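Local coordinates for glycosyl hydrolase family 88 (Pedobacter heparinus, PDB 3WIW), which probably removes the unsaturated uronic acid from the end of heparin-derived oligosaccharides, as an unsaturated glucuronyl hydrolase of family 88, at residues D106-L117 with P140-R151. Sequence-based numbering, arbitrary orientation. Where two conformers were deposited one is given.
Sequences DTIQYVKDTHDL and PLENGAANLYAR
The guanidinium of Arg151 lies with one face against the backbone at Asp113 and Thr114, Asp113 C being 3.2 Å above its plane, while Lys112 O sits at its edge and takes a 3.0 Å hydrogen bond from NH1, on a lone pair. Beyond this contact NE reaches Arg160 O and NH2 makes a salt bridge to Asp163. Cut back to an alanine, this position would probably leave Asp163 without its salt-bridge mate, Lys112 O without its NH1 donor and the backbone of Asp113 and Thr114 without the flat group resting on it. At the other end the side chains of Gln109 and Asn143 lie side by side, pointing the same way, their amide planes 39° apart, and Asn143 ND2 gives a 2.8 Å hydrogen bond to Gln109 OE1; Gln109 CG packs over one face of the Tyr110 ring. Between them Lys112 bends at its last torsion (chi4 -68°), so that NZ donates a 2.8 Å hydrogen bond to Asn147 OD1, tilted 31° from the carbonyl plane. Asn147 ND2 donates to a water that also bridges Ile108 O and Val111 O. On the buried side Leu117 CD1 packs on Leu148 CB at 3.9 Å. Helix 138-150 thus backs the loop leading into helix 117-132 of the alpha6/alpha6 barrel, a loop that carries Asp116, the predicted nucleophile of the active site.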
ATOM      1  N   ASP A 106       7.040  -0.169 -18.836  1.00 14.00           N
ATOM      2  CA  ASP A 106       6.425  -1.068 -19.803  1.00 14.47           C
ATOM      3  C   ASP A 106       6.872  -2.519 -19.626  1.00 14.60           C
ATOM      4  O   ASP A 106       6.058  -3.437 -19.749  1.00 14.20           O
ATOM      5  CB  ASP A 106       6.765  -0.564 -21.207  1.00 15.09           C
ATOM      6  CG  ASP A 106       6.211  -1.456 -22.297  1.00 17.64           C
ATOM      7  OD1 ASP A 106       6.892  -2.437 -22.664  1.00 19.13           O
ATOM      8  OD2 ASP A 106       5.088  -1.191 -22.781  1.00 19.26           O
ATOM      9  N   THR A 107       8.157  -2.733 -19.330  0.54 13.61           N
ATOM     10  CA  THR A 107       8.705  -4.095 -19.255  0.54 13.84           C
ATOM     11  C   THR A 107       8.066  -4.951 -18.163  0.54 13.21           C
ATOM     12  O   THR A 107       8.132  -6.183 -18.216  0.54 13.98           O
ATOM     13  CB  THR A 107      10.249  -4.118 -19.068  0.54 14.73           C
ATOM     14  OG1 THR A 107      10.614  -3.327 -17.927  0.54 16.30           O
ATOM     15  CG2 THR A 107      10.982  -3.615 -20.322  0.54 14.90           C
ATOM     16  N   ILE A 108       7.449  -4.311 -17.172  1.00 12.16           N
ATOM     17  CA  ILE A 108       6.874  -5.070 -16.063  1.00 12.21           C
ATOM     18  C   ILE A 108       5.724  -5.976 -16.517  1.00 11.80           C
ATOM     19  O   ILE A 108       5.404  -6.958 -15.868  1.00 11.97           O
ATOM     20  CB  ILE A 108       6.452  -4.158 -14.907  1.00 12.66           C
ATOM     21  CG1 ILE A 108       7.638  -3.281 -14.504  1.00 14.25           C
ATOM     22  CG2 ILE A 108       5.989  -4.984 -13.705  1.00 13.44           C
ATOM     23  CD1 ILE A 108       7.290  -2.324 -13.391  1.00 14.96           C
ATOM     24  N   GLN A 109       5.135  -5.673 -17.669  1.00 11.72           N
ATOM     25  CA  GLN A 109       4.053  -6.510 -18.192  1.00 12.94           C
ATOM     26  C   GLN A 109       4.512  -7.910 -18.584  1.00 13.28           C
ATOM     27  O   GLN A 109       3.680  -8.756 -18.917  1.00 14.98           O
ATOM     28  CB  GLN A 109       3.402  -5.848 -19.396  1.00 14.02           C
ATOM     29  CG  GLN A 109       4.245  -5.930 -20.665  1.00 14.11           C
ATOM     30  CD  GLN A 109       3.649  -5.141 -21.794  1.00 14.17           C
ATOM     31  OE1 GLN A 109       2.583  -5.482 -22.315  1.00 16.42           O
ATOM     32  NE2 GLN A 109       4.331  -4.085 -22.184  1.00 15.30           N
ATOM     33  N   TYR A 110       5.820  -8.160 -18.560  1.00 13.00           N
ATOM     34  CA  TYR A 110       6.360  -9.478 -18.920  1.00 14.80           C
ATOM     35  C   TYR A 110       6.879 -10.234 -17.691  1.00 14.96           C
ATOM     36  O   TYR A 110       7.380 -11.345 -17.811  1.00 17.57           O
ATOM     37  CB  TYR A 110       7.463  -9.339 -19.975  1.00 14.78           C
ATOM     38  CG  TYR A 110       7.035  -8.566 -21.177  1.00 15.96           C
ATOM     39  CD1 TYR A 110       6.069  -9.070 -22.043  1.00 16.65           C
ATOM     40  CD2 TYR A 110       7.615  -7.337 -21.470  1.00 16.12           C
ATOM     41  CE1 TYR A 110       5.684  -8.352 -23.170  1.00 16.78           C
ATOM     42  CE2 TYR A 110       7.238  -6.616 -22.587  1.00 16.33           C
ATOM     43  CZ  TYR A 110       6.268  -7.128 -23.423  1.00 17.36           C
ATOM     44  OH  TYR A 110       5.882  -6.430 -24.527  1.00 18.89           O
ATOM     45  N   VAL A 111       6.768  -9.630 -16.511  1.00 13.74           N
ATOM     46  CA  VAL A 111       7.309 -10.225 -15.291  1.00 12.89           C
ATOM     47  C   VAL A 111       6.366 -11.283 -14.708  1.00 12.79           C
ATOM     48  O   VAL A 111       5.172 -11.026 -14.503  1.00 12.43           O
ATOM     49  CB  VAL A 111       7.597  -9.126 -14.254  1.00 14.79           C
ATOM     50  CG1 VAL A 111       7.963  -9.743 -12.902  1.00 15.41           C
ATOM     51  CG2 VAL A 111       8.720  -8.214 -14.764  1.00 15.00           C
ATOM     52  N   LYS A 112       6.925 -12.457 -14.406  1.00 13.96           N
ATOM     53  CA  LYS A 112       6.146 -13.635 -14.019  1.00 13.72           C
ATOM     54  C   LYS A 112       6.430 -14.155 -12.616  1.00 13.63           C
ATOM     55  O   LYS A 112       5.695 -15.015 -12.117  1.00 13.29           O
ATOM     56  CB  LYS A 112       6.377 -14.763 -15.019  1.00 15.86           C
ATOM     57  CG  LYS A 112       5.909 -14.413 -16.408  1.00 19.14           C
ATOM     58  CD  LYS A 112       6.237 -15.543 -17.365  1.00 23.59           C
ATOM     59  CE  LYS A 112       5.799 -15.218 -18.776  1.00 26.08           C
ATOM     60  NZ  LYS A 112       4.313 -15.160 -18.895  1.00 28.05           N
ATOM     61  N   ASP A 113       7.476 -13.634 -11.975  1.00 13.09           N
ATOM     62  CA  ASP A 113       7.998 -14.262 -10.751  1.00 13.88           C
ATOM     63  C   ASP A 113       7.519 -13.678  -9.426  1.00 12.69           C
ATOM     64  O   ASP A 113       8.051 -14.028  -8.366  1.00 15.16           O
ATOM     65  CB  ASP A 113       9.525 -14.310 -10.774  1.00 16.37           C
ATOM     66  CG  ASP A 113      10.180 -12.925 -10.707  1.00 19.50           C
ATOM     67  OD1 ASP A 113       9.478 -11.884 -10.728  1.00 19.25           O
ATOM     68  OD2 ASP A 113      11.434 -12.883 -10.636  1.00 23.96           O
ATOM     69  N   THR A 114       6.507 -12.816  -9.461  1.00 11.10           N
ATOM     70  CA  THR A 114       6.102 -12.137  -8.231  1.00 11.32           C
ATOM     71  C   THR A 114       4.631 -11.709  -8.159  1.00 10.34           C
ATOM     72  O   THR A 114       4.015 -11.321  -9.170  1.00 10.57           O
ATOM     73  CB  THR A 114       6.980 -10.886  -7.987  1.00 11.70           C
ATOM     74  OG1 THR A 114       6.620 -10.278  -6.732  1.00 11.50           O
ATOM     75  CG2 THR A 114       6.841  -9.850  -9.120  1.00 13.19           C
ATOM     76  N   HIS A 115       4.073 -11.759  -6.956  1.00  8.82           N
ATOM     77  CA  HIS A 115       2.736 -11.218  -6.737  1.00  9.36           C
ATOM     78  C   HIS A 115       2.678  -9.699  -6.821  1.00  8.61           C
ATOM     79  O   HIS A 115       1.583  -9.143  -6.931  1.00  9.92           O
ATOM     80  CB  HIS A 115       2.200 -11.634  -5.365  1.00  9.61           C
ATOM     81  CG  HIS A 115       2.899 -10.990  -4.208  1.00  9.61           C
ATOM     82  ND1 HIS A 115       2.211 -10.381  -3.185  1.00  9.98           N
ATOM     83  CD2 HIS A 115       4.216 -10.889  -3.899  1.00  9.83           C
ATOM     84  CE1 HIS A 115       3.075  -9.911  -2.298  1.00  9.99           C
ATOM     85  NE2 HIS A 115       4.299 -10.225  -2.693  1.00 10.55           N
ATOM     86  N   ASP A 116       3.837  -9.030  -6.824  1.00  9.27           N
ATOM     87  CA  ASP A 116       3.885  -7.567  -6.651  1.00  9.57           C
ATOM     88  C   ASP A 116       3.512  -6.770  -7.907  1.00  9.62           C
ATOM     89  O   ASP A 116       3.661  -5.546  -7.937  1.00  9.69           O
ATOM     90  CB  ASP A 116       5.246  -7.116  -6.098  1.00  9.45           C
ATOM     91  CG  ASP A 116       5.410  -7.430  -4.633  1.00 10.06           C
ATOM     92  OD1 ASP A 116       4.401  -7.356  -3.900  1.00 11.18           O
ATOM     93  OD2 ASP A 116       6.553  -7.748  -4.218  1.00 11.01           O
ATOM     94  N   LEU A 117       2.971  -7.438  -8.921  1.00  9.86           N
ATOM     95  CA  LEU A 117       2.481  -6.759 -10.116  1.00 10.40           C
ATOM     96  C   LEU A 117       1.381  -5.742  -9.803  1.00  9.30           C
ATOM     97  O   LEU A 117       1.206  -4.772 -10.537  1.00 10.36           O
ATOM     98  CB  LEU A 117       1.947  -7.767 -11.121  1.00 10.86           C
ATOM     99  CG  LEU A 117       3.017  -8.743 -11.617  1.00 11.56           C
ATOM    100  CD1 LEU A 117       2.361  -9.788 -12.523  1.00 12.51           C
ATOM    101  CD2 LEU A 117       4.159  -8.010 -12.345  1.00 12.44           C
ATOM    102  N   PRO A 140      -0.562  -3.247 -21.470  1.00 13.76           N
ATOM    103  CA  PRO A 140       0.334  -3.671 -20.395  1.00 13.60           C
ATOM    104  C   PRO A 140      -0.446  -4.126 -19.154  1.00 12.41           C
ATOM    105  O   PRO A 140      -0.054  -5.092 -18.496  1.00 12.48           O
ATOM    106  CB  PRO A 140       1.159  -2.399 -20.140  1.00 13.71           C
ATOM    107  CG  PRO A 140       1.216  -1.734 -21.492  1.00 15.73           C
ATOM    108  CD  PRO A 140      -0.181  -1.917 -21.994  1.00 14.93           C
ATOM    109  N   LEU A 141      -1.549  -3.457 -18.846  1.00 11.79           N
ATOM    110  CA  LEU A 141      -2.397  -3.905 -17.742  1.00 10.84           C
ATOM    111  C   LEU A 141      -2.974  -5.296 -17.976  1.00 11.22           C
ATOM    112  O   LEU A 141      -3.017  -6.113 -17.051  1.00 11.78           O
ATOM    113  CB  LEU A 141      -3.509  -2.910 -17.458  1.00 11.54           C
ATOM    114  CG  LEU A 141      -3.066  -1.639 -16.749  1.00 11.63           C
ATOM    115  CD1 LEU A 141      -4.176  -0.589 -16.827  1.00 12.17           C
ATOM    116  CD2 LEU A 141      -2.706  -1.915 -15.274  1.00 12.45           C
ATOM    117  N   GLU A 142      -3.434  -5.565 -19.191  1.00 12.84           N
ATOM    118  CA  GLU A 142      -3.995  -6.869 -19.485  1.00 13.11           C
ATOM    119  C   GLU A 142      -2.933  -7.955 -19.386  1.00 12.92           C
ATOM    120  O   GLU A 142      -3.169  -9.001 -18.784  1.00 13.90           O
ATOM    121  CB  GLU A 142      -4.629  -6.854 -20.861  1.00 15.09           C
ATOM    122  CG  GLU A 142      -5.425  -8.109 -21.172  1.00 17.50           C
ATOM    123  CD  GLU A 142      -6.027  -8.106 -22.563  1.00 21.25           C
ATOM    124  OE1 GLU A 142      -5.647  -7.240 -23.380  1.00 22.29           O
ATOM    125  OE2 GLU A 142      -6.880  -8.974 -22.838  1.00 23.70           O
ATOM    126  N   ASN A 143      -1.754  -7.705 -19.953  1.00 13.00           N
ATOM    127  CA  ASN A 143      -0.678  -8.694 -19.886  1.00 12.61           C
ATOM    128  C   ASN A 143      -0.251  -8.951 -18.439  1.00 12.33           C
ATOM    129  O   ASN A 143      -0.047 -10.096 -18.046  1.00 13.00           O
ATOM    130  CB  ASN A 143       0.526  -8.266 -20.724  1.00 13.97           C
ATOM    131  CG  ASN A 143       0.288  -8.425 -22.203  1.00 16.67           C
ATOM    132  OD1 ASN A 143      -0.545  -9.228 -22.630  1.00 19.46           O
ATOM    133  ND2 ASN A 143       1.003  -7.645 -22.996  1.00 18.57           N
ATOM    134  N   GLY A 144      -0.115  -7.888 -17.639  1.00 11.04           N
ATOM    135  CA  GLY A 144       0.270  -8.026 -16.240  1.00 11.56           C
ATOM    136  C   GLY A 144      -0.744  -8.842 -15.469  1.00 10.92           C
ATOM    137  O   GLY A 144      -0.382  -9.659 -14.619  1.00 11.68           O
ATOM    138  N   ALA A 145      -2.024  -8.603 -15.723  1.00 11.10           N
ATOM    139  CA  ALA A 145      -3.040  -9.317 -14.975  1.00 10.99           C
ATOM    140  C   ALA A 145      -3.010 -10.816 -15.250  1.00 12.19           C
ATOM    141  O   ALA A 145      -3.197 -11.618 -14.336  1.00 10.98           O
ATOM    142  CB  ALA A 145      -4.420  -8.741 -15.239  1.00 12.83           C
ATOM    143  N   ALA A 146      -2.764 -11.199 -16.495  1.00 12.64           N
ATOM    144  CA  ALA A 146      -2.673 -12.617 -16.815  1.00 12.29           C
ATOM    145  C   ALA A 146      -1.504 -13.240 -16.066  1.00 12.46           C
ATOM    146  O   ALA A 146      -1.610 -14.356 -15.553  1.00 13.63           O
ATOM    147  CB  ALA A 146      -2.518 -12.824 -18.320  1.00 13.35           C
ATOM    148  N   ASN A 147      -0.391 -12.515 -15.969  1.00 12.32           N
ATOM    149  CA  ASN A 147       0.777 -13.032 -15.247  1.00 12.33           C
ATOM    150  C   ASN A 147       0.550 -13.145 -13.743  1.00 11.44           C
ATOM    151  O   ASN A 147       1.049 -14.069 -13.096  1.00 12.33           O
ATOM    152  CB  ASN A 147       2.012 -12.178 -15.542  1.00 12.88           C
ATOM    153  CG  ASN A 147       2.571 -12.449 -16.933  1.00 13.66           C
ATOM    154  OD1 ASN A 147       2.475 -13.576 -17.446  1.00 16.87           O
ATOM    155  ND2 ASN A 147       3.136 -11.421 -17.559  1.00 14.48           N
ATOM    156  N   LEU A 148      -0.224 -12.217 -13.194  1.00 10.72           N
ATOM    157  CA  LEU A 148      -0.551 -12.282 -11.782  1.00 10.94           C
ATOM    158  C   LEU A 148      -1.478 -13.471 -11.512  1.00 11.21           C
ATOM    159  O   LEU A 148      -1.254 -14.265 -10.581  1.00 11.37           O
ATOM    160  CB  LEU A 148      -1.181 -10.976 -11.324  1.00 11.19           C
ATOM    161  CG  LEU A 148      -1.527 -10.920  -9.831  1.00 11.88           C
ATOM    162  CD1 LEU A 148      -0.311 -11.244  -8.956  1.00 12.78           C
ATOM    163  CD2 LEU A 148      -2.067  -9.532  -9.489  1.00 12.79           C
ATOM    164  N   TYR A 149      -2.501 -13.625 -12.346  1.00 10.57           N
ATOM    165  CA  TYR A 149      -3.428 -14.724 -12.187  1.00 11.12           C
ATOM    166  C   TYR A 149      -2.723 -16.072 -12.323  1.00 11.34           C
ATOM    167  O   TYR A 149      -3.078 -17.026 -11.636  1.00 11.96           O
ATOM    168  CB  TYR A 149      -4.530 -14.630 -13.232  1.00 12.81           C
ATOM    169  CG  TYR A 149      -5.379 -15.868 -13.335  1.00 12.68           C
ATOM    170  CD1 TYR A 149      -6.309 -16.193 -12.341  1.00 12.57           C
ATOM    171  CD2 TYR A 149      -5.256 -16.718 -14.426  1.00 13.82           C
ATOM    172  CE1 TYR A 149      -7.099 -17.321 -12.434  1.00 13.93           C
ATOM    173  CE2 TYR A 149      -6.028 -17.840 -14.536  1.00 15.00           C
ATOM    174  CZ  TYR A 149      -6.957 -18.140 -13.546  1.00 14.73           C
ATOM    175  OH  TYR A 149      -7.729 -19.278 -13.711  1.00 16.15           O
ATOM    176  N   ALA A 150      -1.723 -16.153 -13.199  1.00 11.31           N
ATOM    177  CA  ALA A 150      -0.969 -17.407 -13.391  1.00 12.70           C
ATOM    178  C   ALA A 150      -0.351 -17.912 -12.085  1.00 12.53           C
ATOM    179  O   ALA A 150      -0.096 -19.106 -11.936  1.00 14.58           O
ATOM    180  CB  ALA A 150       0.101 -17.254 -14.469  1.00 12.24           C
ATOM    181  N   ARG A 151      -0.110 -17.005 -11.141  1.00 11.80           N
ATOM    182  CA  ARG A 151       0.496 -17.364  -9.861  1.00 11.16           C
ATOM    183  C   ARG A 151      -0.515 -17.940  -8.856  1.00 12.03           C
ATOM    184  O   ARG A 151      -0.119 -18.453  -7.805  1.00 13.03           O
ATOM    185  CB  ARG A 151       1.238 -16.153  -9.290  1.00 10.84           C
ATOM    186  CG  ARG A 151       2.359 -15.670 -10.198  1.00 10.86           C
ATOM    187  CD  ARG A 151       3.255 -14.616  -9.532  1.00 11.14           C
ATOM    188  NE  ARG A 151       3.894 -15.153  -8.310  1.00 11.59           N
ATOM    189  CZ  ARG A 151       4.970 -15.953  -8.299  1.00 11.26           C
ATOM    190  NH1 ARG A 151       5.593 -16.264  -9.435  1.00 12.34           N
ATOM    191  NH2 ARG A 151       5.417 -16.436  -7.136  1.00 13.00           N
TER
HETATM  192  O   HOH W   1       3.577  -9.122 -15.733  1.00 14.63           O
HETATM  193  O   HOH W   2       3.333 -15.559 -13.576  1.00 17.32           O